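Local atomic coordinates of hypothetical protein aq_1665 (Aquifex aeolicus, PDB entry 1XM7), a protein that is of unknown function but belongs to the calcineurin-like phosphoesterase family and is therefore probably a hydrolase. Residues K107-I120 against I134-V148. Sequence-based numbering, arbitrary orientation.
Sequences KRILLSHYPAKDPI and IYFKENCDLLIHGHV
A parallel beta-alpha-beta unit joins strands 107-112 and 142-145 through helix 125-137, with Leu110 held between Leu143 and Ile134. Register is set by Ile109, Leu110 and Leu111 bridging Leu142, Leu143 and Ile144; the strand axes approach to 4.7 Å at 28°. Leu110 N donates to Leu142 O, Leu110 O accepts from Ile144 N, and Ser112 N continues the ladder to Ile144 O. On the helix side, Leu110 CD1 lies 3.5 Å from Leu143 CD1, the two side chains running side by side, while Ile134 CG2 meets Leu110 CG crosswise at 3.9 Å; Val131 of the same helix also covers this face. On the reverse face, Ile109 CG2 packs against Ile144 CG1 at 3.7 Å.

At the strand entrance, Asp141 OD2 takes the N-H of Arg108 at 2.9 Å with its anti lone pair, and Arg108 O accepts from both Asp141 N and Leu142 N. An extended chain, CG anti to the backbone N (chi1 -157°), carries the Arg108 guanidinium to the helix end closed by a Schellman motif at Asn139. There Arg108 NH2 forms a 3.0 Å salt bridge with Glu138 OE1, and Glu138 O sits over one guanidinium face.

Beyond the strands, Pro115 CB lies over the centre of the His145 ring, 6° off its normal, a CH-pi contact. His147 CB covers one face of the His113 ring toward its rim, and the edge of the His147 ring meets His113 NE2 (3.2 Å from His147 CD2). Hydrogen bonds from His113 ND1 to Leu50 O and from His147 N to Asp9 OD1 tie this pair to the loops after strands 46-49 and 4-7 of the other sheet. Gly146-His147-Val148, directly after strand 142-145, opens the GHxH signature of calcineurin-like metallophosphoesterases, whose histidines usually bind metal in relatives.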
# COMPACT_ATOMS: atom_id res chain seq x y z
N LYS A 107 -19.72 -3.30 3.70
CA LYS A 107 -18.71 -2.80 4.63
C LYS A 107 -17.94 -1.57 4.15
O LYS A 107 -17.74 -1.36 2.95
CB LYS A 107 -17.78 -3.94 5.04
CG LYS A 107 -18.56 -5.01 5.81
CD LYS A 107 -17.68 -6.03 6.52
CE LYS A 107 -18.53 -6.95 7.40
NZ LYS A 107 -17.71 -7.96 8.13
N ARG A 108 -17.52 -0.76 5.12
CA ARG A 108 -16.80 0.49 4.87
C ARG A 108 -15.31 0.32 5.12
O ARG A 108 -14.91 -0.14 6.19
CB ARG A 108 -17.39 1.56 5.78
CG ARG A 108 -17.17 2.96 5.32
CD ARG A 108 -18.09 3.92 6.06
NE ARG A 108 -17.81 5.29 5.67
CZ ARG A 108 -18.57 6.34 5.97
NH1 ARG A 108 -19.69 6.18 6.68
NH2 ARG A 108 -18.20 7.56 5.58
N ILE A 109 -14.49 0.71 4.14
CA ILE A 109 -13.04 0.55 4.24
C ILE A 109 -12.19 1.82 4.25
O ILE A 109 -12.28 2.67 3.36
CB ILE A 109 -12.51 -0.34 3.09
CG1 ILE A 109 -13.34 -1.63 2.99
CG2 ILE A 109 -11.04 -0.69 3.34
CD1 ILE A 109 -13.01 -2.49 1.78
N LEU A 110 -11.33 1.92 5.27
CA LEU A 110 -10.42 3.04 5.42
C LEU A 110 -9.09 2.62 4.80
O LEU A 110 -8.53 1.57 5.13
CB LEU A 110 -10.16 3.36 6.90
CG LEU A 110 -9.78 4.79 7.33
CD1 LEU A 110 -8.83 4.70 8.50
CD2 LEU A 110 -9.14 5.56 6.21
N LEU A 111 -8.61 3.45 3.88
CA LEU A 111 -7.35 3.22 3.21
C LEU A 111 -6.40 4.31 3.67
O LEU A 111 -6.66 5.51 3.49
CB LEU A 111 -7.53 3.34 1.70
CG LEU A 111 -8.62 2.51 1.04
CD1 LEU A 111 -8.65 2.85 -0.43
CD2 LEU A 111 -8.37 1.02 1.25
N SER A 112 -5.30 3.89 4.27
CA SER A 112 -4.31 4.83 4.74
C SER A 112 -2.94 4.15 4.67
O SER A 112 -2.86 2.93 4.57
CB SER A 112 -4.62 5.23 6.17
OG SER A 112 -3.76 6.27 6.58
N HIS A 113 -1.87 4.93 4.69
CA HIS A 113 -0.54 4.35 4.65
C HIS A 113 -0.15 3.91 6.05
O HIS A 113 0.51 2.91 6.23
CB HIS A 113 0.47 5.38 4.16
CG HIS A 113 1.90 4.94 4.33
ND1 HIS A 113 2.47 3.97 3.53
CD2 HIS A 113 2.84 5.31 5.22
CE1 HIS A 113 3.72 3.76 3.93
NE2 HIS A 113 3.97 4.56 4.95
N TYR A 114 -0.59 4.69 7.03
CA TYR A 114 -0.25 4.43 8.42
C TYR A 114 -1.21 3.48 9.09
O TYR A 114 -2.39 3.45 8.77
CB TYR A 114 -0.20 5.75 9.21
CG TYR A 114 0.70 6.78 8.56
CD1 TYR A 114 0.26 7.50 7.45
CD2 TYR A 114 2.01 6.97 9.00
CE1 TYR A 114 1.11 8.39 6.79
CE2 TYR A 114 2.87 7.86 8.35
CZ TYR A 114 2.41 8.56 7.24
OH TYR A 114 3.24 9.44 6.58
N PRO A 115 -0.70 2.67 10.03
CA PRO A 115 -1.50 1.69 10.78
C PRO A 115 -2.12 2.35 12.01
O PRO A 115 -1.83 3.51 12.32
CB PRO A 115 -0.46 0.65 11.17
CG PRO A 115 0.72 1.52 11.50
CD PRO A 115 0.73 2.52 10.35
N ALA A 116 -2.97 1.61 12.71
CA ALA A 116 -3.59 2.14 13.92
C ALA A 116 -2.48 2.21 14.97
O ALA A 116 -2.43 3.14 15.78
CB ALA A 116 -4.72 1.22 14.38
N LYS A 117 -1.59 1.23 14.93
CA LYS A 117 -0.48 1.16 15.88
C LYS A 117 0.64 0.32 15.30
O LYS A 117 0.38 -0.79 14.84
CB LYS A 117 -0.95 0.54 17.18
CG LYS A 117 0.06 0.64 18.30
CD LYS A 117 -0.47 -0.00 19.58
CE LYS A 117 -0.11 0.85 20.80
NZ LYS A 117 -0.63 2.26 20.67
N ASP A 118 1.86 0.84 15.30
CA ASP A 118 3.00 0.09 14.78
C ASP A 118 3.45 -0.92 15.84
O ASP A 118 3.93 -0.56 16.93
CB ASP A 118 4.15 1.03 14.42
CG ASP A 118 5.23 0.34 13.60
OD1 ASP A 118 5.69 -0.76 14.00
OD2 ASP A 118 5.63 0.89 12.56
N PRO A 119 3.31 -2.22 15.53
CA PRO A 119 3.66 -3.32 16.42
C PRO A 119 5.12 -3.35 16.79
O PRO A 119 5.53 -4.19 17.59
CB PRO A 119 3.24 -4.55 15.63
CG PRO A 119 3.57 -4.15 14.24
CD PRO A 119 3.03 -2.73 14.17
N ILE A 120 5.91 -2.46 16.21
CA ILE A 120 7.34 -2.45 16.50
C ILE A 120 7.77 -1.08 16.98
O ILE A 120 7.98 -0.87 18.17
CB ILE A 120 8.17 -2.81 15.24
CG1 ILE A 120 7.75 -4.20 14.72
CG2 ILE A 120 9.65 -2.80 15.57
CD1 ILE A 120 8.01 -4.42 13.21
N ILE A 134 -10.20 8.84 12.35
CA ILE A 134 -11.05 8.73 11.16
C ILE A 134 -11.85 7.43 11.21
O ILE A 134 -13.07 7.43 11.02
CB ILE A 134 -10.21 8.71 9.86
CG1 ILE A 134 -9.64 10.10 9.58
CG2 ILE A 134 -11.06 8.21 8.70
CD1 ILE A 134 -8.62 10.10 8.46
N TYR A 135 -11.14 6.34 11.47
CA TYR A 135 -11.76 5.03 11.55
C TYR A 135 -12.99 5.10 12.42
O TYR A 135 -14.08 4.72 12.00
CB TYR A 135 -10.78 4.03 12.15
CG TYR A 135 -11.24 2.59 12.08
CD1 TYR A 135 -11.00 1.81 10.95
CD2 TYR A 135 -11.87 1.99 13.16
CE1 TYR A 135 -11.37 0.47 10.90
CE2 TYR A 135 -12.24 0.65 13.13
CZ TYR A 135 -11.98 -0.11 12.00
OH TYR A 135 -12.32 -1.44 11.98
N PHE A 136 -12.82 5.60 13.65
CA PHE A 136 -13.93 5.70 14.60
C PHE A 136 -15.02 6.66 14.14
O PHE A 136 -16.21 6.31 14.13
CB PHE A 136 -13.42 6.17 15.96
CG PHE A 136 -12.44 5.23 16.60
CD1 PHE A 136 -12.62 3.85 16.55
CD2 PHE A 136 -11.34 5.74 17.31
CE1 PHE A 136 -11.73 2.99 17.19
CE2 PHE A 136 -10.44 4.88 17.96
CZ PHE A 136 -10.64 3.51 17.90
N LYS A 137 -14.62 7.87 13.77
CA LYS A 137 -15.54 8.90 13.33
C LYS A 137 -16.44 8.45 12.18
O LYS A 137 -17.63 8.72 12.18
CB LYS A 137 -14.76 10.15 12.90
CG LYS A 137 -15.60 11.29 12.30
CD LYS A 137 -14.70 12.27 11.53
CE LYS A 137 -15.47 13.41 10.85
NZ LYS A 137 -15.91 14.49 11.80
N GLU A 138 -15.86 7.75 11.21
CA GLU A 138 -16.62 7.29 10.06
C GLU A 138 -17.21 5.90 10.23
O GLU A 138 -17.79 5.35 9.30
CB GLU A 138 -15.75 7.32 8.80
CG GLU A 138 -15.17 8.69 8.48
CD GLU A 138 -16.24 9.77 8.35
OE1 GLU A 138 -17.15 9.63 7.50
OE2 GLU A 138 -16.16 10.77 9.10
N ASN A 139 -17.06 5.32 11.42
CA ASN A 139 -17.59 3.99 11.70
C ASN A 139 -17.15 2.97 10.68
O ASN A 139 -17.96 2.23 10.13
CB ASN A 139 -19.12 4.05 11.76
CG ASN A 139 -19.61 4.90 12.92
OD1 ASN A 139 -19.53 4.48 14.08
ND2 ASN A 139 -20.10 6.11 12.62
N CYS A 140 -15.84 2.93 10.44
CA CYS A 140 -15.27 2.01 9.47
C CYS A 140 -15.20 0.56 9.95
O CYS A 140 -15.05 0.28 11.15
CB CYS A 140 -13.87 2.48 9.06
SG CYS A 140 -13.90 4.03 8.14
N ASP A 141 -15.33 -0.35 9.00
CA ASP A 141 -15.30 -1.77 9.29
C ASP A 141 -13.90 -2.36 9.16
O ASP A 141 -13.53 -3.30 9.88
CB ASP A 141 -16.28 -2.50 8.37
CG ASP A 141 -17.72 -2.10 8.64
OD1 ASP A 141 -18.25 -2.50 9.70
OD2 ASP A 141 -18.31 -1.38 7.81
N LEU A 142 -13.11 -1.82 8.24
CA LEU A 142 -11.77 -2.33 8.03
C LEU A 142 -10.78 -1.24 7.64
O LEU A 142 -11.14 -0.21 7.07
CB LEU A 142 -11.80 -3.40 6.95
CG LEU A 142 -10.47 -3.98 6.46
CD1 LEU A 142 -9.78 -4.76 7.58
CD2 LEU A 142 -10.74 -4.87 5.24
N LEU A 143 -9.51 -1.47 7.98
CA LEU A 143 -8.44 -0.55 7.64
C LEU A 143 -7.41 -1.33 6.86
O LEU A 143 -6.90 -2.33 7.33
CB LEU A 143 -7.78 0.02 8.89
CG LEU A 143 -6.48 0.80 8.65
CD1 LEU A 143 -6.75 2.02 7.79
CD2 LEU A 143 -5.87 1.22 9.98
N ILE A 144 -7.12 -0.87 5.65
CA ILE A 144 -6.10 -1.51 4.83
C ILE A 144 -4.99 -0.47 4.85
O ILE A 144 -5.22 0.70 4.54
CB ILE A 144 -6.58 -1.73 3.40
CG1 ILE A 144 -7.86 -2.57 3.43
CG2 ILE A 144 -5.51 -2.45 2.59
CD1 ILE A 144 -8.29 -3.05 2.07
N HIS A 145 -3.79 -0.89 5.24
CA HIS A 145 -2.66 0.03 5.32
C HIS A 145 -1.36 -0.62 4.90
O HIS A 145 -1.35 -1.74 4.40
CB HIS A 145 -2.51 0.53 6.76
CG HIS A 145 -2.13 -0.55 7.71
ND1 HIS A 145 -0.89 -1.14 7.69
CD2 HIS A 145 -2.84 -1.19 8.67
CE1 HIS A 145 -0.85 -2.11 8.58
NE2 HIS A 145 -2.02 -2.17 9.19
N GLY A 146 -0.27 0.10 5.09
CA GLY A 146 1.05 -0.41 4.77
C GLY A 146 2.00 0.03 5.87
O GLY A 146 1.75 -0.21 7.06
N HIS A 147 3.09 0.67 5.49
CA HIS A 147 4.05 1.20 6.43
C HIS A 147 4.85 0.22 7.31
O HIS A 147 6.06 0.39 7.46
CB HIS A 147 3.35 2.23 7.32
CG HIS A 147 4.28 3.01 8.19
ND1 HIS A 147 4.60 2.63 9.48
CD2 HIS A 147 4.99 4.14 7.95
CE1 HIS A 147 5.46 3.49 9.99
NE2 HIS A 147 5.71 4.42 9.08
N VAL A 148 4.21 -0.79 7.89
CA VAL A 148 4.93 -1.74 8.75
C VAL A 148 5.61 -2.86 7.97
O VAL A 148 4.95 -3.72 7.39
CB VAL A 148 4.01 -2.38 9.81
CG1 VAL A 148 4.86 -3.18 10.79
CG2 VAL A 148 3.22 -1.29 10.53